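Local atomic coordinates of type III CBASS phage resistance system CD-NTase-associated protein Cap8 (PDB entry 6P8P), a protein that acts as a HORMA-domain component of a type III CBASS system, probably regulating its cGAS-like nucleotidyltransferase in immunity against bacteriophages. Residues P13-A17 against L18-D22; C106-E109 against Q110-W113. The protein carries 2 engineered substitutions. All blocks are in the same frame, centred on the assembly; numbering follows the deposited sequence.

Contact 1 of 2, residues P13-A17 against L18-D22; sequences PHRDA and LQTWD
Asp16 and Ala17 pass directly into the first turn of helix 17-29, as two backbone bonds testify: Thr20 N gives its hydrogen to Asp16 O at 2.9 Å, and Trp21 N does the same to Ala17 O at 3.1 Å. Asp16 is the N-cap, and with Gln19 it forms a capping box. Its OD1 receives Gln19 N at 2.7 Å in a nearly straight bond (168°), the hydrogen arriving almost along the C-O axis; Leu18 N adds a weak, strongly bent bond to the same oxygen. The carboxylate turns back toward these amides because CG sits between the backbone N and the carbonyl carbon (chi1 76°). Gln19 returns the grip with its side chain: OE1 accepts from Asp16 N at 2.8 Å. The two side chains cross at about a right angle, yet the amide lies stacked on the carboxylate, with 26° between their planes. A water closes the outer side of the box, donating to Gln19 OE1 and to Asp16 OD2, the latter at 3.1 Å. Thr20 OG1 also donates to Asp16 O, at 2.8 Å, from above the carbonyl plane, so this oxygen holds two hydrogens from one residue. The same hydroxyl is bonded to Ser11 OG and lies 3.5 Å from Arg15 CB. Beyond this contact of hydroxyl with methylene, the Arg15 guanidinium turns to Arg10 O and to a salt bridge with Glu88. Asp16 and Ala17 also pack on Trp113 of the second subunit, which places the cap at the dimer interface. With OD1 set against amides at the positive end of the helix dipole, the ionised form of Asp16 is probably favoured.

Contact 2 of 2, residues C106-E109 against Q110-W113; sequences CPKE and QLGW
Cys106 packs on Leu111, and Pro107 on Gln110, across the turn that leads from strand 101-106 into helix 111-119 of this HORMA domain. The apolar side rests on Cys106 CB, which touches Leu111 CD2 at 3.8 Å. With the sulfur anti to the backbone N (chi1 178°), SG stays beside that methyl and reaches the backbone carbon of Gln110. Leu111 CB leans on Lys108 O at 3.4 Å, while Leu111 N donates to that oxygen from well above the carbonyl plane. One residue earlier, Gln110 N donates to Pro107 O at 2.9 Å, also above the carbonyl plane.

The Gln110 side chain runs extended beyond CG, obliquely across the proline ring, bringing NE2 to 3.8 Å from Pro107 CG. The carboxylate-bearing chain of Glu109 lies beside it and points the same way, but the planes of their end groups are 76° apart. Both ends of the Gln110 amide are engaged: NE2 is bonded to Asp53, and OE1 accepts the Trp113 N-H. A calcium ion lies about 4 Å from the Gln110 side chain, and Ala52 of the second subunit packs against both Gln110 and Trp113. Two waters donate to Glu109 O; one accepts from Gly112 N and the other from Trp113 N, so water bridges join this carbonyl to the helix amides. Trp113 NE1 reaches Gln110 OE1 at 3.1 Å, with the oxygen at the edge of the indole and in its plane.

In the fold
From the N terminus, the chain leaves strand 4-10 and contact 1 turns it into helix 17-29. It then passes through helices 35-42 and 44-52, the strands 61-64 and 69-75 and helix 77-82 before strand 101-106 ends in contact 2, which starts helix 111-119 ahead of strand 125-129. Each contact is local and closes no long loop; they follow in series, neither nested nor crossed, and the nearest atoms of contact 1 and contact 2 are about 11 Å apart. Helix 44-52 borders both, touching Ala17 and Trp21 as well as Cys106 and Trp113. Across the dimer the sites come together, since Trp113 of one subunit packs on residues 16-17 of the other.

Contact 1 of 2, residues P13-A17 against L18-D22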
loop_
_atom_site.group_PDB
_atom_site.type_symbol
_atom_site.label_atom_id
_atom_site.label_comp_id
_atom_site.label_asym_id
_atom_site.label_seq_id
_atom_site.Cartn_x
_atom_site.Cartn_y
_atom_site.Cartn_z
ATOM N N PRO A 13 -9.451 2.219 -15.722
ATOM C CA PRO A 13 -10.590 2.684 -14.927
ATOM C C PRO A 13 -11.813 1.793 -14.903
ATOM O O PRO A 13 -12.873 2.259 -14.507
ATOM C CB PRO A 13 -10.952 4.013 -15.628
ATOM C CG PRO A 13 -10.717 3.681 -17.091
ATOM C CD PRO A 13 -9.469 2.806 -17.081
ATOM N N HIS A 14 -11.690 0.541 -15.322
ATOM C CA HIS A 14 -12.810 -0.374 -15.263
ATOM C C HIS A 14 -13.036 -0.901 -13.854
ATOM O O HIS A 14 -14.192 -1.050 -13.428
ATOM C CB HIS A 14 -12.569 -1.535 -16.221
ATOM C CG HIS A 14 -13.686 -2.523 -16.271
ATOM N ND1 HIS A 14 -14.897 -2.246 -16.869
ATOM C CD2 HIS A 14 -13.757 -3.804 -15.841
ATOM C CE1 HIS A 14 -15.669 -3.319 -16.792
ATOM N NE2 HIS A 14 -14.997 -4.278 -16.180
ATOM N N ARG A 15 -11.948 -1.221 -13.160
ATOM C CA ARG A 15 -11.929 -1.542 -11.739
ATOM C C ARG A 15 -10.911 -0.633 -11.080
ATOM O O ARG A 15 -9.882 -0.351 -11.684
ATOM C CB ARG A 15 -11.494 -2.985 -11.493
ATOM C CG ARG A 15 -12.442 -4.053 -11.850
ATOM C CD ARG A 15 -11.736 -5.377 -11.601
ATOM N NE ARG A 15 -12.530 -6.557 -11.861
ATOM C CZ ARG A 15 -12.381 -7.329 -12.938
ATOM N NH1 ARG A 15 -11.524 -7.001 -13.894
ATOM N NH2 ARG A 15 -13.121 -8.416 -13.074
ATOM N N ASP A 16 -11.160 -0.205 -9.843
ATOM C CA ASP A 16 -10.083 0.470 -9.126
ATOM C C ASP A 16 -9.031 -0.563 -8.690
ATOM O O ASP A 16 -9.190 -1.782 -8.861
ATOM C CB ASP A 16 -10.633 1.318 -7.982
ATOM C CG ASP A 16 -11.067 0.532 -6.756
ATOM O OD1 ASP A 16 -10.500 -0.500 -6.383
ATOM O OD2 ASP A 16 -12.017 1.030 -6.095
ATOM N N ALA A 17 -7.886 -0.056 -8.229
ATOM C CA ALA A 17 -6.747 -0.940 -7.962
ATOM C C ALA A 17 -7.063 -1.989 -6.906
ATOM O O ALA A 17 -6.567 -3.135 -6.979
ATOM C CB ALA A 17 -5.527 -0.111 -7.553
ATOM N N LEU A 18 -7.882 -1.640 -5.922
ATOM C CA LEU A 18 -8.230 -2.632 -4.909
ATOM C C LEU A 18 -9.241 -3.647 -5.451
ATOM O O LEU A 18 -9.164 -4.845 -5.146
ATOM C CB LEU A 18 -8.766 -1.925 -3.661
ATOM C CG LEU A 18 -9.221 -2.834 -2.525
ATOM C CD1 LEU A 18 -8.840 -2.218 -1.145
ATOM C CD2 LEU A 18 -10.718 -3.027 -2.568
ATOM N N GLN A 19 -10.208 -3.191 -6.256
ATOM C CA GLN A 19 -11.126 -4.136 -6.879
ATOM C C GLN A 19 -10.378 -5.109 -7.775
ATOM O O GLN A 19 -10.764 -6.274 -7.879
ATOM C CB GLN A 19 -12.191 -3.393 -7.691
ATOM C CG GLN A 19 -13.122 -2.557 -6.859
ATOM C CD GLN A 19 -14.018 -1.680 -7.691
ATOM O OE1 GLN A 19 -13.585 -1.119 -8.706
ATOM N NE2 GLN A 19 -15.283 -1.529 -7.260
ATOM N N THR A 20 -9.322 -4.637 -8.432
ATOM C CA THR A 20 -8.494 -5.494 -9.271
ATOM C C THR A 20 -7.800 -6.550 -8.424
ATOM O O THR A 20 -7.858 -7.741 -8.719
ATOM C CB THR A 20 -7.450 -4.648 -10.000
ATOM O OG1 THR A 20 -8.080 -3.588 -10.760
ATOM C CG2 THR A 20 -6.603 -5.539 -10.943
ATOM N N TRP A 21 -7.182 -6.139 -7.314
ATOM C CA TRP A 21 -6.545 -7.142 -6.449
ATOM C C TRP A 21 -7.548 -8.147 -5.911
ATOM O O TRP A 21 -7.276 -9.353 -5.894
ATOM C CB TRP A 21 -5.843 -6.462 -5.288
ATOM C CG TRP A 21 -5.112 -7.377 -4.376
ATOM C CD1 TRP A 21 -5.364 -7.556 -3.054
ATOM C CD2 TRP A 21 -4.026 -8.246 -4.712
ATOM N NE1 TRP A 21 -4.456 -8.462 -2.522
ATOM C CE2 TRP A 21 -3.644 -8.914 -3.534
ATOM C CE3 TRP A 21 -3.318 -8.503 -5.896
ATOM C CZ2 TRP A 21 -2.578 -9.796 -3.492
ATOM C CZ3 TRP A 21 -2.267 -9.419 -5.864
ATOM C CH2 TRP A 21 -1.912 -10.056 -4.666
ATOM N N ASP A 22 -8.718 -7.675 -5.480
ATOM C CA ASP A 22 -9.737 -8.589 -4.981
ATOM C C ASP A 22 -10.124 -9.614 -6.048
ATOM O O ASP A 22 -10.312 -10.794 -5.744
ATOM C CB ASP A 22 -10.961 -7.796 -4.522
ATOM C CG ASP A 22 -10.798 -7.181 -3.149
ATOM O OD1 ASP A 22 -9.800 -7.456 -2.464
ATOM O OD2 ASP A 22 -11.702 -6.402 -2.743
HETATM O O HOH W 1 -14.367 1.499 -8.037
#

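Contact 2 of 2, residues C106-E109 against Q110-W113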
loop_
_atom_site.group_PDB
_atom_site.type_symbol
_atom_site.label_atom_id
_atom_site.label_comp_id
_atom_site.label_asym_id
_atom_site.label_seq_id
_atom_site.Cartn_x
_atom_site.Cartn_y
_atom_site.Cartn_z
ATOM N N CYS A 106 7.389 -4.707 -9.403
ATOM C CA CYS A 106 7.536 -3.460 -8.699
ATOM C C CYS A 106 8.623 -2.592 -9.305
ATOM O O CYS A 106 9.708 -3.097 -9.591
ATOM C CB CYS A 106 7.865 -3.763 -7.233
ATOM S SG CYS A 106 8.156 -2.305 -6.170
ATOM N N PRO A 107 8.364 -1.308 -9.506
ATOM C CA PRO A 107 9.432 -0.425 -10.003
ATOM C C PRO A 107 10.620 -0.460 -9.056
ATOM O O PRO A 107 10.460 -0.441 -7.840
ATOM C CB PRO A 107 8.776 0.963 -10.036
ATOM C CG PRO A 107 7.312 0.742 -9.899
ATOM C CD PRO A 107 7.140 -0.565 -9.174
ATOM N N LYS A 108 11.824 -0.545 -9.622
ATOM C CA LYS A 108 13.003 -0.771 -8.796
ATOM C C LYS A 108 13.127 0.276 -7.697
ATOM O O LYS A 108 13.539 -0.054 -6.579
ATOM C CB LYS A 108 14.265 -0.792 -9.661
ATOM C CG LYS A 108 15.525 -1.254 -8.919
ATOM C CD LYS A 108 16.742 -1.325 -9.868
ATOM C CE LYS A 108 18.015 -1.639 -9.089
ATOM N NZ LYS A 108 19.233 -1.387 -9.908
ATOM N N GLU A 109 12.739 1.522 -7.982
ATOM C CA GLU A 109 12.903 2.597 -7.007
ATOM C C GLU A 109 11.995 2.430 -5.793
ATOM O O GLU A 109 12.278 3.007 -4.738
ATOM C CB GLU A 109 12.643 3.967 -7.650
ATOM C CG GLU A 109 11.227 4.230 -8.128
ATOM C CD GLU A 109 10.936 5.730 -8.267
ATOM O OE1 GLU A 109 10.110 6.118 -9.123
ATOM O OE2 GLU A 109 11.540 6.529 -7.516
ATOM N N GLN A 110 10.910 1.666 -5.915
ATOM C CA GLN A 110 10.017 1.426 -4.788
ATOM C C GLN A 110 10.294 0.103 -4.086
ATOM O O GLN A 110 9.616 -0.221 -3.118
ATOM C CB GLN A 110 8.565 1.493 -5.262
ATOM C CG GLN A 110 8.167 2.902 -5.776
ATOM C CD GLN A 110 6.664 3.099 -5.912
ATOM O OE1 GLN A 110 5.939 3.292 -4.918
ATOM N NE2 GLN A 110 6.185 3.058 -7.151
ATOM N N LEU A 111 11.281 -0.669 -4.535
ATOM C CA LEU A 111 11.426 -2.010 -3.993
ATOM C C LEU A 111 11.748 -1.977 -2.510
ATOM O O LEU A 111 11.373 -2.886 -1.762
ATOM C CB LEU A 111 12.539 -2.772 -4.716
ATOM C CG LEU A 111 12.198 -3.653 -5.877
ATOM C CD1 LEU A 111 13.531 -4.320 -6.373
ATOM C CD2 LEU A 111 11.163 -4.676 -5.537
ATOM N N GLY A 112 12.511 -0.984 -2.077
ATOM C CA GLY A 112 12.891 -0.897 -0.679
ATOM C C GLY A 112 11.691 -0.909 0.240
ATOM O O GLY A 112 11.573 -1.764 1.125
ATOM N N TRP A 113 10.761 0.022 0.027
ATOM C CA TRP A 113 9.606 0.077 0.914
ATOM C C TRP A 113 8.660 -1.087 0.656
ATOM O O TRP A 113 8.104 -1.656 1.601
ATOM C CB TRP A 113 8.902 1.436 0.802
ATOM C CG TRP A 113 7.849 1.643 -0.252
ATOM C CD1 TRP A 113 7.980 2.342 -1.428
ATOM C CD2 TRP A 113 6.480 1.221 -0.183
ATOM N NE1 TRP A 113 6.775 2.340 -2.101
ATOM C CE2 TRP A 113 5.847 1.657 -1.359
ATOM C CE3 TRP A 113 5.738 0.488 0.748
ATOM C CZ2 TRP A 113 4.496 1.411 -1.615
ATOM C CZ3 TRP A 113 4.411 0.264 0.497
ATOM C CH2 TRP A 113 3.809 0.700 -0.682
HETATM O O HOH W 2 11.873 2.216 -1.781
HETATM O O HOH W 3 14.068 1.252 -3.252
#